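Local coordinates for protein alternansucrase (Leuconostoc mesenteroides, PDB 6HVG) that belongs to glycosyl hydrolase family 70, combining a barrel of the TIM-barrel clan and a bound calcium ion with choline-binding and putative cell wall binding repeats, at residues Leu600-Phe603 with Gly604-Thr607; Val1010-Ser1013 with Asp1014-Ala1018; Glu1143-Lys1147 with Asn1148-Ala1152; Ala1205-Gly1208 with Gly1209-Asp1213. All coordinates share one frame; numbering follows the deposited sequence.

Overall arrangement
Along the chain the four contacts come in numerical order, each a local junction within one continuous run, and all lie in the glycosyl hydrolase family 70 range. Contacts 1 and 4 have centres about 13 Å apart and touch: Ile606 CD1 of helix 603-608 is 3.6 Å from Phe1211 CZ. Contact 3, centred about 15 Å from contact 1, ends helix 1135-1147 and starts strand 1151-1156 of the parallel sheet, next to strand 617-620. Contact 2 lies about 24 Å from contact 3 and about 39 Å from contact 1, centre to centre, on the surface loop after strand 1003-1009 of an antiparallel sheet. Contacts 1, 3 and 4, distant in sequence, thus share one side of the chain's centre.

Contact 1: Leu600-Phe603 with Gly604-Thr607; sequences LMNF and GSIT
Phe603 and Thr607 face each other one turn apart at the start of the short helix 603-608, which follows helix 587-601 after a break at Asn602, the N-cap residue. The hydroxyl of Thr607 comes over a face of the Phe603 ring: OG1 stands 3.5 Å above the ring plane, over its centre. The methyl group lies on the same side of the ring, over its CE1 corner, with Thr607 CG2 3.6 Å from Phe603 CE1. The torsions account for this placement, since Phe603 CG is anti to its own backbone N (chi1 -178°), while Thr607 OG1 lies between N and the carbonyl carbon (chi1 52°). From there OG1 also approaches Phe603 O as a donor, although the modelled separation is too short to be trusted at this resolution. The backbone evidence is firmer: Thr607 N donates to Phe603 O at 3.0 Å, and Ile606 N donates to Asn602 O at 3.1 Å, so the N-cap carbonyl is engaged. The Asn602 side chain does no capping and turns back, its ND2 bonding His598 O in the preceding helix. Beyond the helix break, Ser605 OG bonds to Asn614 ND2 and Asp611 OD1, while Leu1138 and Arg1139 of helix 1135-1147 touch the Phe603 ring. Asn602 still contributes an apolar contact, its CB lying 3.7 Å from Ile606 CD1.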
ATOM      1  N   LEU A 600     -20.777  22.646   1.034  1.00 49.91           N
ATOM      2  CA  LEU A 600     -19.487  23.174   0.579  1.00 51.22           C
ATOM      3  C   LEU A 600     -19.673  24.281  -0.454  1.00 52.50           C
ATOM      4  O   LEU A 600     -18.999  25.308  -0.384  1.00 52.43           O
ATOM      5  CB  LEU A 600     -18.598  22.057   0.020  1.00 50.73           C
ATOM      6  CG  LEU A 600     -18.166  20.995   1.037  1.00 53.86           C
ATOM      7  CD1 LEU A 600     -17.678  19.743   0.349  1.00 49.95           C
ATOM      8  CD2 LEU A 600     -17.102  21.510   2.004  1.00 55.34           C
ATOM      9  N   MET A 601     -20.594  24.084  -1.398  1.00 53.94           N
ATOM     10  CA  MET A 601     -20.846  25.076  -2.454  1.00 55.29           C
ATOM     11  C   MET A 601     -21.596  26.302  -1.943  1.00 53.89           C
ATOM     12  O   MET A 601     -21.657  27.311  -2.631  1.00 56.46           O
ATOM     13  CB  MET A 601     -21.631  24.462  -3.610  1.00 55.71           C
ATOM     14  CG  MET A 601     -20.952  23.302  -4.325  1.00 54.08           C
ATOM     15  SD  MET A 601     -19.398  23.746  -5.113  1.00 54.32           S
ATOM     16  CE  MET A 601     -18.297  23.170  -3.824  1.00 61.75           C
ATOM     17  N   ASN A 602     -22.158  26.212  -0.742  1.00 54.43           N
ATOM     18  CA  ASN A 602     -22.717  27.376  -0.055  1.00 54.43           C
ATOM     19  C   ASN A 602     -22.059  27.617   1.301  1.00 52.09           C
ATOM     20  O   ASN A 602     -22.724  28.087   2.226  1.00 52.41           O
ATOM     21  CB  ASN A 602     -24.228  27.177   0.109  1.00 54.20           C
ATOM     22  CG  ASN A 602     -24.946  27.133  -1.218  1.00 53.97           C
ATOM     23  OD1 ASN A 602     -25.374  28.168  -1.743  1.00 56.27           O
ATOM     24  ND2 ASN A 602     -25.057  25.939  -1.784  1.00 52.78           N
ATOM     25  N   PHE A 603     -20.781  27.257   1.438  1.00 48.60           N
ATOM     26  CA  PHE A 603     -20.146  27.296   2.753  1.00 48.19           C
ATOM     27  C   PHE A 603     -20.262  28.663   3.361  1.00 47.81           C
ATOM     28  O   PHE A 603     -20.704  28.805   4.498  1.00 51.15           O
ATOM     29  CB  PHE A 603     -18.689  26.864   2.699  1.00 49.06           C
ATOM     30  CG  PHE A 603     -18.017  26.836   4.046  1.00 50.69           C
ATOM     31  CD1 PHE A 603     -18.440  25.949   5.016  1.00 53.38           C
ATOM     32  CD2 PHE A 603     -16.955  27.681   4.341  1.00 50.97           C
ATOM     33  CE1 PHE A 603     -17.825  25.919   6.267  1.00 55.36           C
ATOM     34  CE2 PHE A 603     -16.338  27.650   5.582  1.00 51.87           C
ATOM     35  CZ  PHE A 603     -16.772  26.771   6.549  1.00 52.81           C
ATOM     36  N   GLY A 604     -19.909  29.678   2.585  1.00 47.87           N
ATOM     37  CA  GLY A 604     -19.945  31.073   3.038  1.00 48.50           C
ATOM     38  C   GLY A 604     -21.318  31.604   3.425  1.00 48.67           C
ATOM     39  O   GLY A 604     -21.453  32.282   4.431  1.00 47.85           O
ATOM     40  N   SER A 605     -22.331  31.302   2.616  1.00 51.85           N
ATOM     41  CA  SER A 605     -23.708  31.721   2.884  1.00 54.54           C
ATOM     42  C   SER A 605     -24.228  31.160   4.208  1.00 56.47           C
ATOM     43  O   SER A 605     -24.861  31.873   4.986  1.00 61.45           O
ATOM     44  CB  SER A 605     -24.637  31.273   1.755  1.00 55.11           C
ATOM     45  OG  SER A 605     -24.190  31.732   0.491  1.00 56.21           O
ATOM     46  N   ILE A 606     -23.945  29.882   4.449  1.00 55.49           N
ATOM     47  CA  ILE A 606     -24.458  29.156   5.606  1.00 54.46           C
ATOM     48  C   ILE A 606     -23.722  29.501   6.892  1.00 55.64           C
ATOM     49  O   ILE A 606     -24.347  29.722   7.919  1.00 53.94           O
ATOM     50  CB  ILE A 606     -24.363  27.646   5.354  1.00 53.78           C
ATOM     51  CG1 ILE A 606     -25.329  27.259   4.234  1.00 55.93           C
ATOM     52  CG2 ILE A 606     -24.669  26.854   6.613  1.00 54.35           C
ATOM     53  CD1 ILE A 606     -24.980  25.968   3.534  1.00 59.10           C
ATOM     54  N   THR A 607     -22.396  29.560   6.830  1.00 58.61           N
ATOM     55  CA  THR A 607     -21.565  29.748   8.027  1.00 59.57           C
ATOM     56  C   THR A 607     -21.211  31.212   8.348  1.00 62.60           C
ATOM     57  O   THR A 607     -20.917  31.526   9.498  1.00 62.84           O
ATOM     58  CB  THR A 607     -20.268  28.927   7.917  1.00 58.35           C
ATOM     59  OG1 THR A 607     -19.615  29.198   6.674  1.00 55.23           O
ATOM     60  CG2 THR A 607     -20.595  27.447   7.957  1.00 59.01           C
TER

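Contact 2: Val1010-Ser1013 with Asp1014-Ala1018; sequences VGAS and DSQDA
Gln1016 folds back on Ser1013 and Ala1012 across a tight turn in the surface loop that follows strand 1003-1009. The backbone angles of Asp1014 and Ser1015 fit a type I beta turn, and Gln1016 N donates to Ser1013 O to close it, though at 3.4 Å the bond is weak. The Gln1016 side chain starts against the same residue: its CB lies 3.5 Å from Ser1013 O and 4.1 Å from Ser1013 CB. With CG anti to the backbone N (chi1 -166°), CG and CD run on in an extended line and carry the amide back along the incoming arm of the turn, residues 1012-1013. At the tip the two branches part. Gln1016 OE1 comes no nearer than 4.0 Å to Ser1013 N, too long to count as a bond, while NE2 rests 4.0 Å from the methyl carbon CB of Ala1012. The polar partners of NE2 lie elsewhere, in the carbonyl oxygens of Asn907 and Lys856.

Ser1013 adds a second link within the turn. Its OG is anti to its own N, next to the carbonyl carbon, and accepts from Ser1015 N at 3.4 Å; this is the pairing of an ST turn, again weak. The neighbouring hydroxyl, Ser1015 OG, sits 3.6 Å from Ser1013 OG, a loose approach. Lys856 NZ, near the end of helix 844-857, reaches Asp1014 O from outside. Two long bonds therefore shape the turn internally, and its attachment to the protein body probably owes more to the Gln1016 amide, whose NE2 has two carbonyl acceptors.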
ATOM      1  N   VAL A1010       8.791  38.854 -30.897  1.00 58.04           N
ATOM      2  CA  VAL A1010       9.050  40.174 -30.360  1.00 57.28           C
ATOM      3  C   VAL A1010       7.914  41.084 -30.731  1.00 56.64           C
ATOM      4  O   VAL A1010       7.232  40.841 -31.713  1.00 53.09           O
ATOM      5  CB  VAL A1010      10.366  40.813 -30.868  1.00 59.78           C
ATOM      6  CG1 VAL A1010      11.522  39.839 -30.745  1.00 59.75           C
ATOM      7  CG2 VAL A1010      10.233  41.313 -32.286  1.00 63.43           C
ATOM      8  N   GLY A1011       7.752  42.147 -29.947  1.00 60.11           N
ATOM      9  CA  GLY A1011       6.731  43.162 -30.186  1.00 63.07           C
ATOM     10  C   GLY A1011       5.422  42.910 -29.471  1.00 65.57           C
ATOM     11  O   GLY A1011       4.408  43.519 -29.802  1.00 61.91           O
ATOM     12  N   ALA A1012       5.434  42.001 -28.499  1.00 71.02           N
ATOM     13  CA  ALA A1012       4.236  41.709 -27.724  1.00 74.57           C
ATOM     14  C   ALA A1012       3.909  42.854 -26.768  1.00 68.91           C
ATOM     15  O   ALA A1012       4.737  43.241 -25.949  1.00 71.04           O
ATOM     16  CB  ALA A1012       4.421  40.411 -26.945  1.00 78.81           C
ATOM     17  N   SER A1013       2.697  43.378 -26.880  1.00 63.87           N
ATOM     18  CA  SER A1013       2.205  44.426 -25.982  1.00 62.70           C
ATOM     19  C   SER A1013       2.298  44.014 -24.503  1.00 61.44           C
ATOM     20  O   SER A1013       2.306  42.834 -24.200  1.00 66.75           O
ATOM     21  CB  SER A1013       0.752  44.744 -26.332  1.00 61.85           C
ATOM     22  OG  SER A1013       0.127  45.464 -25.297  1.00 64.46           O
ATOM     23  N   ASP A1014       2.348  44.981 -23.593  1.00 62.70           N
ATOM     24  CA  ASP A1014       2.445  44.694 -22.148  1.00 62.99           C
ATOM     25  C   ASP A1014       1.190  44.070 -21.551  1.00 60.81           C
ATOM     26  O   ASP A1014       1.266  43.289 -20.611  1.00 60.34           O
ATOM     27  CB  ASP A1014       2.767  45.977 -21.358  1.00 64.04           C
ATOM     28  CG  ASP A1014       4.225  46.408 -21.493  1.00 67.46           C
ATOM     29  OD1 ASP A1014       5.012  45.722 -22.190  1.00 69.15           O
ATOM     30  OD2 ASP A1014       4.578  47.449 -20.905  1.00 68.43           O
ATOM     31  N   SER A1015       0.042  44.436 -22.101  1.00 59.89           N
ATOM     32  CA  SER A1015      -1.230  43.962 -21.612  1.00 59.24           C
ATOM     33  C   SER A1015      -1.807  42.884 -22.527  1.00 58.17           C
ATOM     34  O   SER A1015      -2.970  42.511 -22.382  1.00 57.13           O
ATOM     35  CB  SER A1015      -2.200  45.145 -21.491  1.00 62.08           C
ATOM     36  OG  SER A1015      -2.384  45.815 -22.733  1.00 64.16           O
ATOM     37  N   GLN A1016      -0.995  42.359 -23.446  1.00 58.68           N
ATOM     38  CA  GLN A1016      -1.477  41.392 -24.432  1.00 57.04           C
ATOM     39  C   GLN A1016      -1.997  40.177 -23.707  1.00 55.61           C
ATOM     40  O   GLN A1016      -1.314  39.619 -22.845  1.00 56.91           O
ATOM     41  CB  GLN A1016      -0.381  40.955 -25.416  1.00 58.10           C
ATOM     42  CG  GLN A1016      -0.935  40.225 -26.635  1.00 57.51           C
ATOM     43  CD  GLN A1016       0.081  40.002 -27.740  1.00 58.51           C
ATOM     44  OE1 GLN A1016       0.166  40.785 -28.682  1.00 59.75           O
ATOM     45  NE2 GLN A1016       0.817  38.898 -27.663  1.00 58.25           N
ATOM     46  N   ASP A1017      -3.233  39.811 -24.037  1.00 54.84           N
ATOM     47  CA  ASP A1017      -3.916  38.668 -23.469  1.00 51.87           C
ATOM     48  C   ASP A1017      -4.432  37.834 -24.639  1.00 51.00           C
ATOM     49  O   ASP A1017      -5.258  38.303 -25.407  1.00 52.39           O
ATOM     50  CB  ASP A1017      -5.067  39.138 -22.579  1.00 49.92           C
ATOM     51  CG  ASP A1017      -5.645  38.022 -21.731  1.00 52.33           C
ATOM     52  OD1 ASP A1017      -5.460  36.821 -22.065  1.00 52.52           O
ATOM     53  OD2 ASP A1017      -6.284  38.319 -20.690  1.00 50.26           O
ATOM     54  N   ALA A1018      -3.942  36.600 -24.768  1.00 49.41           N
ATOM     55  CA  ALA A1018      -4.316  35.718 -25.888  1.00 51.41           C
ATOM     56  C   ALA A1018      -5.477  34.771 -25.580  1.00 50.72           C
ATOM     57  O   ALA A1018      -5.871  33.966 -26.418  1.00 55.10           O
ATOM     58  CB  ALA A1018      -3.110  34.893 -26.292  1.00 52.44           C
TER

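Contact 3: Glu1143-Lys1147 with Asn1148-Ala1152; sequences EALHK and NGMQA
Leu1145 and Met1150 pack at a slant across the Schellman motif that ends helix 1135-1147 and hands the chain to strand 1151-1156, a helix-to-strand step of the barrel. Their meeting point is terminal: Leu1145 CD2 lies 3.5 Å from Met1150 CE. The Met1150 chain is straight as far as SD and then bends (chi3 -80°), which swings its methyl group onto the leucine branch. The other branch, Leu1145 CD1, faces Ala1152 CB at 4.3 Å, so the leucine fork spans the turn and the first strand residues.

The two bonds that define the motif differ in geometry. Met1150 N donates to Leu1145 O at 2.7 Å, whereas Gly1149 N reaches His1146 O at 2.9 Å from well above the carbonyl plane (66° out of it). Gly1149 is the C-prime residue, with positive phi. Asn1148 adds a side-chain bond: its CG lies beside its backbone N (chi1 -65°), which turns ND2 back to Ala1144 O at 2.7 Å. Asn1148 N makes a weak bond to the same carbonyl.

His1146 points its CB away from the turn, yet the ring returns edge-on, with CD2 3.2 Å from Met1150 O near the ring plane. Both ring nitrogens are engaged beyond the turn, ND1 by Asn612 O and NE2 by Asp616 OD2. Three successive carbonyls at the helix end thus receive donors from the turn, and two fixed partners hold the imidazole's rotation; with acceptors at both nitrogens, the ring may well be protonated twice.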
ATOM      1  N   GLU A1143     -12.990  34.534  -0.432  1.00 52.72           N
ATOM      2  CA  GLU A1143     -13.398  35.869  -0.889  1.00 56.49           C
ATOM      3  C   GLU A1143     -12.252  36.560  -1.647  1.00 54.81           C
ATOM      4  O   GLU A1143     -12.457  37.068  -2.749  1.00 54.73           O
ATOM      5  CB  GLU A1143     -13.836  36.733   0.296  1.00 60.35           C
ATOM      6  CG  GLU A1143     -14.521  38.033  -0.081  1.00 65.33           C
ATOM      7  CD  GLU A1143     -15.071  38.776   1.124  1.00 69.94           C
ATOM      8  OE1 GLU A1143     -14.410  38.746   2.189  1.00 68.19           O
ATOM      9  OE2 GLU A1143     -16.151  39.406   0.992  1.00 76.18           O
ATOM     10  N   ALA A1144     -11.058  36.538  -1.053  1.00 49.63           N
ATOM     11  CA  ALA A1144      -9.879  37.116  -1.644  1.00 46.65           C
ATOM     12  C   ALA A1144      -9.620  36.563  -3.041  1.00 50.29           C
ATOM     13  O   ALA A1144      -9.135  37.287  -3.930  1.00 54.28           O
ATOM     14  CB  ALA A1144      -8.668  36.893  -0.750  1.00 44.42           C
ATOM     15  N   LEU A1145      -9.910  35.284  -3.249  1.00 49.87           N
ATOM     16  CA  LEU A1145      -9.722  34.692  -4.576  1.00 49.76           C
ATOM     17  C   LEU A1145     -10.777  35.201  -5.544  1.00 50.39           C
ATOM     18  O   LEU A1145     -10.475  35.401  -6.699  1.00 50.14           O
ATOM     19  CB  LEU A1145      -9.737  33.173  -4.502  1.00 48.55           C
ATOM     20  CG  LEU A1145      -8.571  32.547  -3.745  1.00 48.46           C
ATOM     21  CD1 LEU A1145      -8.895  31.127  -3.327  1.00 46.04           C
ATOM     22  CD2 LEU A1145      -7.296  32.589  -4.582  1.00 49.21           C
ATOM     23  N   HIS A1146     -11.999  35.437  -5.072  1.00 52.30           N
ATOM     24  CA  HIS A1146     -13.039  36.035  -5.917  1.00 54.70           C
ATOM     25  C   HIS A1146     -12.763  37.508  -6.242  1.00 54.86           C
ATOM     26  O   HIS A1146     -12.932  37.927  -7.376  1.00 53.04           O
ATOM     27  CB  HIS A1146     -14.417  35.888  -5.269  1.00 55.63           C
ATOM     28  CG  HIS A1146     -14.869  34.467  -5.140  1.00 53.42           C
ATOM     29  ND1 HIS A1146     -15.755  34.055  -4.169  1.00 51.22           N
ATOM     30  CD2 HIS A1146     -14.538  33.359  -5.846  1.00 50.10           C
ATOM     31  CE1 HIS A1146     -15.969  32.759  -4.302  1.00 49.01           C
ATOM     32  NE2 HIS A1146     -15.237  32.313  -5.308  1.00 47.01           N
ATOM     33  N   LYS A1147     -12.330  38.281  -5.258  1.00 58.29           N
ATOM     34  CA  LYS A1147     -11.845  39.638  -5.504  1.00 65.38           C
ATOM     35  C   LYS A1147     -10.727  39.689  -6.581  1.00 64.12           C
ATOM     36  O   LYS A1147     -10.582  40.701  -7.261  1.00 69.87           O
ATOM     37  CB  LYS A1147     -11.365  40.291  -4.197  1.00 71.59           C
ATOM     38  CG  LYS A1147     -12.480  40.861  -3.325  1.00 80.90           C
ATOM     39  CD  LYS A1147     -12.722  42.339  -3.676  1.00 89.95           C
ATOM     40  CE  LYS A1147     -13.830  43.011  -2.853  1.00 92.52           C
ATOM     41  NZ  LYS A1147     -15.193  42.764  -3.401  1.00 91.77           N
ATOM     42  N   ASN A1148      -9.952  38.614  -6.731  1.00 61.35           N
ATOM     43  CA  ASN A1148      -8.948  38.513  -7.798  1.00 59.40           C
ATOM     44  C   ASN A1148      -9.353  37.582  -8.951  1.00 58.84           C
ATOM     45  O   ASN A1148      -8.488  37.090  -9.700  1.00 58.64           O
ATOM     46  CB  ASN A1148      -7.607  38.065  -7.237  1.00 59.29           C
ATOM     47  CG  ASN A1148      -7.003  39.073  -6.295  1.00 59.61           C
ATOM     48  OD1 ASN A1148      -5.989  39.707  -6.605  1.00 62.65           O
ATOM     49  ND2 ASN A1148      -7.615  39.223  -5.134  1.00 59.55           N
ATOM     50  N   GLY A1149     -10.663  37.375  -9.109  1.00 56.57           N
ATOM     51  CA  GLY A1149     -11.227  36.689 -10.275  1.00 53.44           C
ATOM     52  C   GLY A1149     -10.825  35.242 -10.419  1.00 50.91           C
ATOM     53  O   GLY A1149     -10.789  34.706 -11.514  1.00 51.38           O
ATOM     54  N   MET A1150     -10.537  34.600  -9.297  1.00 52.46           N
ATOM     55  CA  MET A1150     -10.224  33.171  -9.269  1.00 50.99           C
ATOM     56  C   MET A1150     -11.318  32.411  -8.544  1.00 49.00           C
ATOM     57  O   MET A1150     -11.943  32.929  -7.626  1.00 50.43           O
ATOM     58  CB  MET A1150      -8.918  32.928  -8.537  1.00 50.33           C
ATOM     59  CG  MET A1150      -7.695  33.332  -9.328  1.00 51.27           C
ATOM     60  SD  MET A1150      -6.174  33.032  -8.429  1.00 50.78           S
ATOM     61  CE  MET A1150      -6.153  34.465  -7.367  1.00 53.45           C
ATOM     62  N   GLN A1151     -11.539  31.179  -8.978  1.00 47.28           N
ATOM     63  CA  GLN A1151     -12.468  30.272  -8.331  1.00 46.78           C
ATOM     64  C   GLN A1151     -11.806  29.475  -7.218  1.00 43.77           C
ATOM     65  O   GLN A1151     -10.604  29.336  -7.187  1.00 45.24           O
ATOM     66  CB  GLN A1151     -13.030  29.290  -9.348  1.00 47.80           C
ATOM     67  CG  GLN A1151     -13.900  29.876 -10.439  1.00 47.26           C
ATOM     68  CD  GLN A1151     -14.304  28.819 -11.435  1.00 51.66           C
ATOM     69  OE1 GLN A1151     -14.480  27.640 -11.083  1.00 59.09           O
ATOM     70  NE2 GLN A1151     -14.461  29.220 -12.683  1.00 51.78           N
ATOM     71  N   ALA A1152     -12.612  28.940  -6.314  1.00 42.85           N
ATOM     72  CA  ALA A1152     -12.110  28.088  -5.234  1.00 43.06           C
ATOM     73  C   ALA A1152     -12.699  26.687  -5.353  1.00 44.76           C
ATOM     74  O   ALA A1152     -13.935  26.496  -5.430  1.00 45.15           O
ATOM     75  CB  ALA A1152     -12.446  28.682  -3.868  1.00 42.11           C
TER

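Contact 4: Ala1205-Gly1208 with Gly1209-Asp1213; sequences AKYG and GEFLD
Tyr1207, Gly1208 and Glu1210 carry most of this contact, a type II beta turn from Tyr1207 to Glu1210 that leads out of helix 1203-1207. Glu1210 N donates to Tyr1207 O at 3.3 Å; the bond is nearly straight at hydrogen (169°) but weak by its length. Gly1208 and Gly1209 form the middle of the turn, and Gly1209 takes the positive phi (58°) expected at the third position of type II. The Glu1210 side chain folds over the turn, where CG lies 3.6 Å from Gly1208 O and also abuts Lys1206 O. A bend at chi2 (-72°) keeps the carboxylate near the backbone of the turn, with Glu1210 OE2 4.0 Å from Gly1208 O, and there OE2 forms a salt bridge with Lys1241.

Tyr1207 instead meets the residue after the turn: its CD1 lies 3.8 Å from Phe1211 CZ, the two rings slanting past each other without a stack. A second turn, type I from Gly1209 to Leu1212, follows at once and leads into helix 1212-1218. The double turn sits against helix 587-601, where Glu592 accepts from Gly1209 N, Asn595 accepts from Phe1211 N, and Tyr599 and His598 meet the rings of Tyr1207 and Phe1211.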
ATOM      1  N   ALA A1205     -23.765  16.336  13.209  1.00 50.46           N
ATOM      2  CA  ALA A1205     -25.084  16.330  13.837  1.00 51.83           C
ATOM      3  C   ALA A1205     -25.814  17.637  13.601  1.00 53.42           C
ATOM      4  O   ALA A1205     -27.015  17.640  13.363  1.00 56.62           O
ATOM      5  CB  ALA A1205     -24.958  16.041  15.324  1.00 53.95           C
ATOM      6  N   LYS A1206     -25.096  18.753  13.668  1.00 54.28           N
ATOM      7  CA  LYS A1206     -25.705  20.060  13.411  1.00 56.44           C
ATOM      8  C   LYS A1206     -26.218  20.166  11.982  1.00 55.37           C
ATOM      9  O   LYS A1206     -27.396  20.390  11.764  1.00 56.99           O
ATOM     10  CB  LYS A1206     -24.714  21.193  13.674  1.00 57.44           C
ATOM     11  CG  LYS A1206     -25.388  22.546  13.756  1.00 60.70           C
ATOM     12  CD  LYS A1206     -24.365  23.660  13.789  1.00 63.36           C
ATOM     13  CE  LYS A1206     -25.029  25.021  13.871  1.00 64.04           C
ATOM     14  NZ  LYS A1206     -24.009  26.002  14.315  1.00 65.08           N
ATOM     15  N   TYR A1207     -25.325  19.961  11.016  1.00 53.16           N
ATOM     16  CA  TYR A1207     -25.612  20.216   9.608  1.00 53.60           C
ATOM     17  C   TYR A1207     -26.073  19.002   8.772  1.00 51.20           C
ATOM     18  O   TYR A1207     -26.500  19.164   7.642  1.00 47.53           O
ATOM     19  CB  TYR A1207     -24.383  20.862   8.931  1.00 56.22           C
ATOM     20  CG  TYR A1207     -24.076  22.279   9.379  1.00 56.85           C
ATOM     21  CD1 TYR A1207     -25.047  23.277   9.338  1.00 57.85           C
ATOM     22  CD2 TYR A1207     -22.814  22.626   9.826  1.00 56.68           C
ATOM     23  CE1 TYR A1207     -24.767  24.570   9.750  1.00 58.26           C
ATOM     24  CE2 TYR A1207     -22.523  23.921  10.226  1.00 58.50           C
ATOM     25  CZ  TYR A1207     -23.499  24.887  10.188  1.00 58.37           C
ATOM     26  OH  TYR A1207     -23.197  26.165  10.570  1.00 59.89           O
ATOM     27  N   GLY A1208     -25.984  17.793   9.308  1.00 52.41           N
ATOM     28  CA  GLY A1208     -26.382  16.591   8.561  1.00 50.79           C
ATOM     29  C   GLY A1208     -27.813  16.674   8.064  1.00 49.42           C
ATOM     30  O   GLY A1208     -28.697  17.012   8.812  1.00 51.50           O
ATOM     31  N   GLY A1209     -28.020  16.399   6.780  1.00 50.58           N
ATOM     32  CA  GLY A1209     -29.343  16.427   6.145  1.00 49.36           C
ATOM     33  C   GLY A1209     -30.187  17.705   6.166  1.00 51.51           C
ATOM     34  O   GLY A1209     -31.296  17.723   5.635  1.00 52.39           O
ATOM     35  N   GLU A1210     -29.672  18.785   6.745  1.00 54.00           N
ATOM     36  CA  GLU A1210     -30.462  20.007   6.972  1.00 55.17           C
ATOM     37  C   GLU A1210     -30.913  20.751   5.715  1.00 55.12           C
ATOM     38  O   GLU A1210     -31.919  21.434   5.740  1.00 63.54           O
ATOM     39  CB  GLU A1210     -29.668  20.977   7.865  1.00 56.93           C
ATOM     40  CG  GLU A1210     -29.514  20.519   9.316  1.00 58.65           C
ATOM     41  CD  GLU A1210     -30.797  20.600  10.116  1.00 57.32           C
ATOM     42  OE1 GLU A1210     -31.401  21.692  10.173  1.00 59.63           O
ATOM     43  OE2 GLU A1210     -31.198  19.563  10.676  1.00 56.22           O
ATOM     44  N   PHE A1211     -30.163  20.623   4.628  1.00 53.33           N
ATOM     45  CA  PHE A1211     -30.407  21.383   3.403  1.00 53.81           C
ATOM     46  C   PHE A1211     -31.250  20.635   2.371  1.00 54.96           C
ATOM     47  O   PHE A1211     -31.643  21.215   1.352  1.00 57.37           O
ATOM     48  CB  PHE A1211     -29.059  21.834   2.796  1.00 51.81           C
ATOM     49  CG  PHE A1211     -28.130  22.438   3.814  1.00 52.91           C
ATOM     50  CD1 PHE A1211     -28.426  23.661   4.400  1.00 54.37           C
ATOM     51  CD2 PHE A1211     -26.996  21.761   4.236  1.00 52.59           C
ATOM     52  CE1 PHE A1211     -27.596  24.202   5.369  1.00 55.71           C
ATOM     53  CE2 PHE A1211     -26.160  22.296   5.204  1.00 52.48           C
ATOM     54  CZ  PHE A1211     -26.458  23.519   5.768  1.00 55.63           C
ATOM     55  N   LEU A1212     -31.539  19.367   2.634  1.00 55.57           N
ATOM     56  CA  LEU A1212     -32.213  18.504   1.664  1.00 58.08           C
ATOM     57  C   LEU A1212     -33.669  18.866   1.417  1.00 61.77           C
ATOM     58  O   LEU A1212     -34.154  18.781   0.288  1.00 62.29           O
ATOM     59  CB  LEU A1212     -32.156  17.047   2.125  1.00 59.25           C
ATOM     60  CG  LEU A1212     -30.769  16.398   2.179  1.00 60.31           C
ATOM     61  CD1 LEU A1212     -30.828  15.075   2.922  1.00 62.02           C
ATOM     62  CD2 LEU A1212     -30.188  16.187   0.793  1.00 58.65           C
ATOM     63  N   ASP A1213     -34.377  19.239   2.474  1.00 66.42           N
ATOM     64  CA  ASP A1213     -35.783  19.562   2.343  1.00 70.43           C
ATOM     65  C   ASP A1213     -35.990  20.825   1.513  1.00 68.55           C
ATOM     66  O   ASP A1213     -36.867  20.859   0.652  1.00 72.53           O
ATOM     67  CB  ASP A1213     -36.433  19.693   3.735  1.00 75.35           C
ATOM     68  CG  ASP A1213     -36.480  18.365   4.493  1.00 71.18           C
ATOM     69  OD1 ASP A1213     -36.335  17.300   3.859  1.00 65.10           O
ATOM     70  OD2 ASP A1213     -36.684  18.388   5.719  1.00 72.41           O
TER